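The same site in two structures of endo-1,4-beta-Xylanase from Pseudoalteromonas haloplanktis, which probably hydrolyses internal beta-1,4 linkages in xylan and related plant polysaccharides as a family 8 glycosyl hydrolase: PDB 1XWQ (chain A, 1.88 Å), residues R76-S81 and A142-E147, and PDB 1H13 (chain B, 1.30 Å), residues R76-S81 and A142-E147. Structure 2 is superposed on structure 1 by the backbone atoms of these residues (RMSD 0.12 Å); each is numbered along its deposited sequence.

Structure 1 (1XWQ). Engineered in segment 76-81: Q78 (natural residue Glu). With XYP (beta-D-xylopyranose), chain C.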
# COMPACT_ATOMS: atom_id res chain seq x y z
N ARG A 76 -13.17 -0.35 -3.28
CA ARG A 76 -11.94 -0.69 -4.00
C ARG A 76 -11.18 -1.84 -3.36
O ARG A 76 -11.16 -1.96 -2.14
CB ARG A 76 -11.04 0.55 -4.11
CG ARG A 76 -11.71 1.68 -4.86
CD ARG A 76 -10.87 2.93 -5.08
NE ARG A 76 -11.66 3.90 -5.84
CZ ARG A 76 -11.17 4.83 -6.64
NH1 ARG A 76 -9.86 4.97 -6.81
NH2 ARG A 76 -12.00 5.64 -7.29
N THR A 77 -10.55 -2.67 -4.18
CA THR A 77 -9.75 -3.79 -3.67
C THR A 77 -8.55 -3.28 -2.88
O THR A 77 -8.12 -3.91 -1.92
CB THR A 77 -9.29 -4.75 -4.79
OG1 THR A 77 -8.72 -4.01 -5.88
CG2 THR A 77 -10.49 -5.46 -5.40
N GLN A 78 -8.01 -2.16 -3.32
CA GLN A 78 -6.92 -1.49 -2.63
C GLN A 78 -7.26 -1.19 -1.16
O GLN A 78 -6.55 -1.64 -0.25
CB GLN A 78 -6.54 -0.24 -3.42
CG GLN A 78 -5.71 0.73 -2.69
CD GLN A 78 -5.67 2.06 -3.40
OE1 GLN A 78 -6.50 2.93 -3.13
NE2 GLN A 78 -4.72 2.21 -4.33
N GLY A 79 -8.34 -0.45 -0.92
CA GLY A 79 -8.78 -0.15 0.43
C GLY A 79 -9.19 -1.38 1.23
O GLY A 79 -8.89 -1.48 2.43
N GLN A 80 -9.87 -2.32 0.57
CA GLN A 80 -10.30 -3.56 1.21
C GLN A 80 -9.11 -4.36 1.75
O GLN A 80 -9.11 -4.81 2.90
CB GLN A 80 -11.09 -4.43 0.22
CG GLN A 80 -11.95 -5.51 0.87
CD GLN A 80 -13.22 -4.96 1.52
OE1 GLN A 80 -13.47 -3.76 1.48
NE2 GLN A 80 -14.02 -5.84 2.10
N SER A 81 -8.09 -4.50 0.91
CA SER A 81 -6.91 -5.29 1.25
C SER A 81 -6.06 -4.61 2.32
O SER A 81 -5.52 -5.27 3.21
CB SER A 81 -6.09 -5.55 -0.02
OG SER A 81 -5.56 -4.36 -0.55
N ALA A 142 -6.86 -4.14 -9.81
CA ALA A 142 -5.78 -3.26 -9.39
C ALA A 142 -4.83 -4.14 -8.57
O ALA A 142 -5.05 -4.37 -7.38
CB ALA A 142 -6.31 -2.10 -8.56
N PRO A 143 -3.80 -4.68 -9.24
CA PRO A 143 -2.96 -5.75 -8.67
C PRO A 143 -2.32 -5.52 -7.30
O PRO A 143 -2.00 -6.53 -6.66
CB PRO A 143 -1.91 -5.97 -9.75
CG PRO A 143 -2.65 -5.60 -11.01
CD PRO A 143 -3.41 -4.35 -10.62
N ASP A 144 -2.14 -4.28 -6.84
CA ASP A 144 -1.70 -4.04 -5.46
C ASP A 144 -2.75 -4.51 -4.43
O ASP A 144 -2.41 -4.81 -3.28
CB ASP A 144 -1.29 -2.56 -5.22
CG ASP A 144 -2.43 -1.57 -5.45
OD1 ASP A 144 -3.26 -1.75 -6.36
OD2 ASP A 144 -2.58 -0.54 -4.76
N GLY A 145 -4.00 -4.59 -4.87
CA GLY A 145 -5.06 -5.18 -4.05
C GLY A 145 -4.81 -6.65 -3.78
O GLY A 145 -4.74 -7.08 -2.63
N GLU A 146 -4.66 -7.43 -4.85
CA GLU A 146 -4.35 -8.86 -4.73
C GLU A 146 -3.08 -9.10 -3.91
O GLU A 146 -3.04 -10.00 -3.07
CB GLU A 146 -4.25 -9.50 -6.12
CG GLU A 146 -5.61 -9.80 -6.76
CD GLU A 146 -6.16 -8.65 -7.60
OE1 GLU A 146 -5.77 -7.49 -7.38
OE2 GLU A 146 -6.99 -8.91 -8.49
N GLU A 147 -2.05 -8.28 -4.15
CA GLU A 147 -0.80 -8.37 -3.37
C GLU A 147 -1.05 -8.28 -1.87
O GLU A 147 -0.58 -9.11 -1.09
CB GLU A 147 0.19 -7.28 -3.79
CG GLU A 147 0.84 -7.55 -5.14
CD GLU A 147 1.88 -6.51 -5.49
OE1 GLU A 147 1.62 -5.29 -5.29
OE2 GLU A 147 2.96 -6.91 -5.97
C1 XYP C . -6.80 7.94 -5.05
C2 XYP C . -7.55 6.64 -5.03
C3 XYP C . -6.62 5.43 -4.99
C4 XYP C . -5.48 5.56 -6.00
C5 XYP C . -4.85 6.94 -5.87
O2 XYP C . -8.40 6.61 -3.90
O3 XYP C . -7.39 4.28 -5.23
O4 XYP C . -4.49 4.57 -5.78
O5 XYP C . -5.85 7.94 -6.03
O HOH W 1 -7.81 -5.88 -7.66
O HOH W 2 -3.80 -2.60 -1.67
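Q78, engineered from the natural Glu, meets D144 where helices 77-89 and 143-160 begin side by side in the (alpha/alpha)6 barrel characteristic of family 8 hydrolases. From CB, Q78 CG lies anti to the backbone N (chi1 164°), 4.0 Å from D144 OD2. The extended chain carries Q78 CD toward a xylose unit of a larger sugar. Q78 OE1 accepts from sugar O3 at 2.7 Å and also bonds Y380; Q78 NE2 donates to sugar O4 at 2.8 Å, almost straight at 178°, and is 3.5 Å from D144 OD2. R76, salt-bridged through NE to D74, gives NH1 to the same O3, so Q78 and R76 line the sugar-binding site. The D144 carboxylate, 84° from the amide plane, salt-bridges R284. Behind, T77 O sits 3.9 Å from G145 CA, and water 1 joins T77 OG1, A142 N and E146 OE1.

Structure 2 (1H13).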
# COMPACT_ATOMS: atom_id res chain seq x y z
N ARG B 76 -13.29 -0.40 -3.30
CA ARG B 76 -12.07 -0.69 -4.06
C ARG B 76 -11.28 -1.82 -3.39
O ARG B 76 -11.26 -2.00 -2.18
CB ARG B 76 -11.23 0.55 -4.14
CG ARG B 76 -11.95 1.64 -4.94
CD ARG B 76 -11.21 2.97 -5.06
NE ARG B 76 -12.10 3.89 -5.74
CZ ARG B 76 -11.74 4.83 -6.58
NH1 ARG B 76 -10.47 5.12 -6.79
NH2 ARG B 76 -12.70 5.54 -7.13
N THR B 77 -10.60 -2.57 -4.21
CA THR B 77 -9.77 -3.63 -3.72
C THR B 77 -8.59 -3.14 -2.92
O THR B 77 -8.19 -3.82 -1.96
CB THR B 77 -9.32 -4.59 -4.81
OG1 THR B 77 -8.72 -3.85 -5.89
CG2 THR B 77 -10.49 -5.42 -5.31
N GLU B 78 -7.97 -2.05 -3.30
CA GLU B 78 -6.89 -1.52 -2.53
C GLU B 78 -7.29 -1.25 -1.11
O GLU B 78 -6.73 -1.78 -0.17
CB GLU B 78 -6.32 -0.26 -3.19
CG GLU B 78 -5.37 -0.61 -4.34
CD GLU B 78 -4.87 0.55 -5.17
OE1 GLU B 78 -5.35 1.70 -4.96
OE2 GLU B 78 -4.01 0.35 -6.08
N GLY B 79 -8.36 -0.49 -0.93
CA GLY B 79 -8.79 -0.18 0.40
C GLY B 79 -9.19 -1.39 1.23
O GLY B 79 -8.94 -1.45 2.42
N GLN B 80 -9.87 -2.32 0.59
CA GLN B 80 -10.29 -3.54 1.22
C GLN B 80 -9.09 -4.32 1.74
O GLN B 80 -9.07 -4.76 2.89
CB GLN B 80 -11.09 -4.36 0.24
CG GLN B 80 -11.89 -5.50 0.87
CD GLN B 80 -13.21 -5.07 1.52
OE1 GLN B 80 -13.97 -5.95 2.04
NE2 GLN B 80 -13.48 -3.83 1.49
N SER B 81 -8.07 -4.47 0.89
CA SER B 81 -6.92 -5.24 1.25
C SER B 81 -6.07 -4.53 2.29
O SER B 81 -5.49 -5.17 3.16
CB SER B 81 -6.09 -5.52 -0.03
OG SER B 81 -5.44 -4.33 -0.52
N ALA B 142 -6.85 -4.08 -9.71
CA ALA B 142 -5.83 -3.14 -9.27
C ALA B 142 -4.84 -4.04 -8.52
O ALA B 142 -5.03 -4.30 -7.35
CB ALA B 142 -6.40 -2.06 -8.37
N PRO B 143 -3.81 -4.54 -9.23
CA PRO B 143 -3.06 -5.69 -8.71
C PRO B 143 -2.39 -5.55 -7.38
O PRO B 143 -2.10 -6.60 -6.78
CB PRO B 143 -2.07 -5.97 -9.81
CG PRO B 143 -2.87 -5.63 -11.06
CD PRO B 143 -3.62 -4.40 -10.68
N ASP B 144 -2.11 -4.35 -6.87
CA ASP B 144 -1.62 -4.30 -5.51
C ASP B 144 -2.66 -4.69 -4.48
O ASP B 144 -2.31 -5.05 -3.35
CB ASP B 144 -0.97 -2.99 -5.14
CG ASP B 144 -1.85 -1.82 -5.19
OD1 ASP B 144 -2.85 -1.76 -5.96
OD2 ASP B 144 -1.50 -0.83 -4.51
N GLY B 145 -3.94 -4.65 -4.85
CA GLY B 145 -4.97 -5.22 -3.97
C GLY B 145 -4.74 -6.71 -3.73
O GLY B 145 -4.66 -7.16 -2.61
N GLU B 146 -4.59 -7.45 -4.80
CA GLU B 146 -4.29 -8.85 -4.67
C GLU B 146 -3.02 -9.08 -3.88
O GLU B 146 -2.95 -10.04 -3.09
CB GLU B 146 -4.19 -9.53 -6.07
CG GLU B 146 -5.51 -9.78 -6.79
CD GLU B 146 -6.09 -8.63 -7.58
OE1 GLU B 146 -5.69 -7.45 -7.33
OE2 GLU B 146 -6.96 -8.89 -8.45
N GLU B 147 -1.99 -8.28 -4.11
CA GLU B 147 -0.77 -8.42 -3.36
C GLU B 147 -1.01 -8.29 -1.88
O GLU B 147 -0.53 -9.09 -1.09
CB GLU B 147 0.28 -7.40 -3.81
CG GLU B 147 0.74 -7.57 -5.22
CD GLU B 147 1.81 -6.61 -5.61
OE1 GLU B 147 1.62 -5.38 -5.33
OE2 GLU B 147 2.84 -7.03 -6.15
O HOH W 3 -7.78 -5.78 -7.64
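E78 reaches across to D144 with its carboxylate. From CB, E78 CG lies anti to the carbonyl carbon (chi1 -80°), 3.2 Å from D144 OD1, with D144 OD2 farther off at 3.9 Å. The extended chain then carries E78 CD to 3.2 Å from D144 OD1. At the tip, E78 OE2 comes very close to D144 OD1, at 2.4 Å, and it also lies 4.1 Å from A142 CB. R76 is salt-bridged through NE to D74. The D144 carboxylate, 88° from the E78 carboxylate plane, salt-bridges R284, whose NH2 also pairs with E78 OE2; E78 and D144 thus form an acid pair that shares one arginine. Behind, T77 O sits 4.0 Å from G145 CA, and water 3 joins T77 OG1, A142 N and E146 OE1.

What differs
The change centres on the engineered Q78(A), which is E78(B) in structure 2. The CB atoms coincide, but chi1 goes from 164° to -80°, and the two side chains leave CB in different directions. CG, CD and OE1 of Q78(A) have no counterpart in E78(B), nor have CG, CD and OE2 of E78(B) in Q78(A); D144(A) OD2 stands 2.1 Å apart from the place of OE2 after superposition. NE2 of Q78(A) and OE1 of E78(B) lie 1.0 Å apart. The touch on D144 is kept, Q78(A) CG to D144(A) OD2 at 4.0 Å and E78(B) CG to D144(B) OD2 at 3.9 Å. E78(B) OE2 newly touches A142(B) CB at 4.1 Å; between Q78(A) and A142(A) the closest atoms are the two CB atoms, at 5.5 Å. T77(A) keeps its place, as does water 1 (water 3). The xylose unit is in structure 1 alone: the bonds of Q78(A) with O3 and O4, and of R76(A) with O3, are absent in structure 2, where protein atoms from outside the segments reach into part of its place.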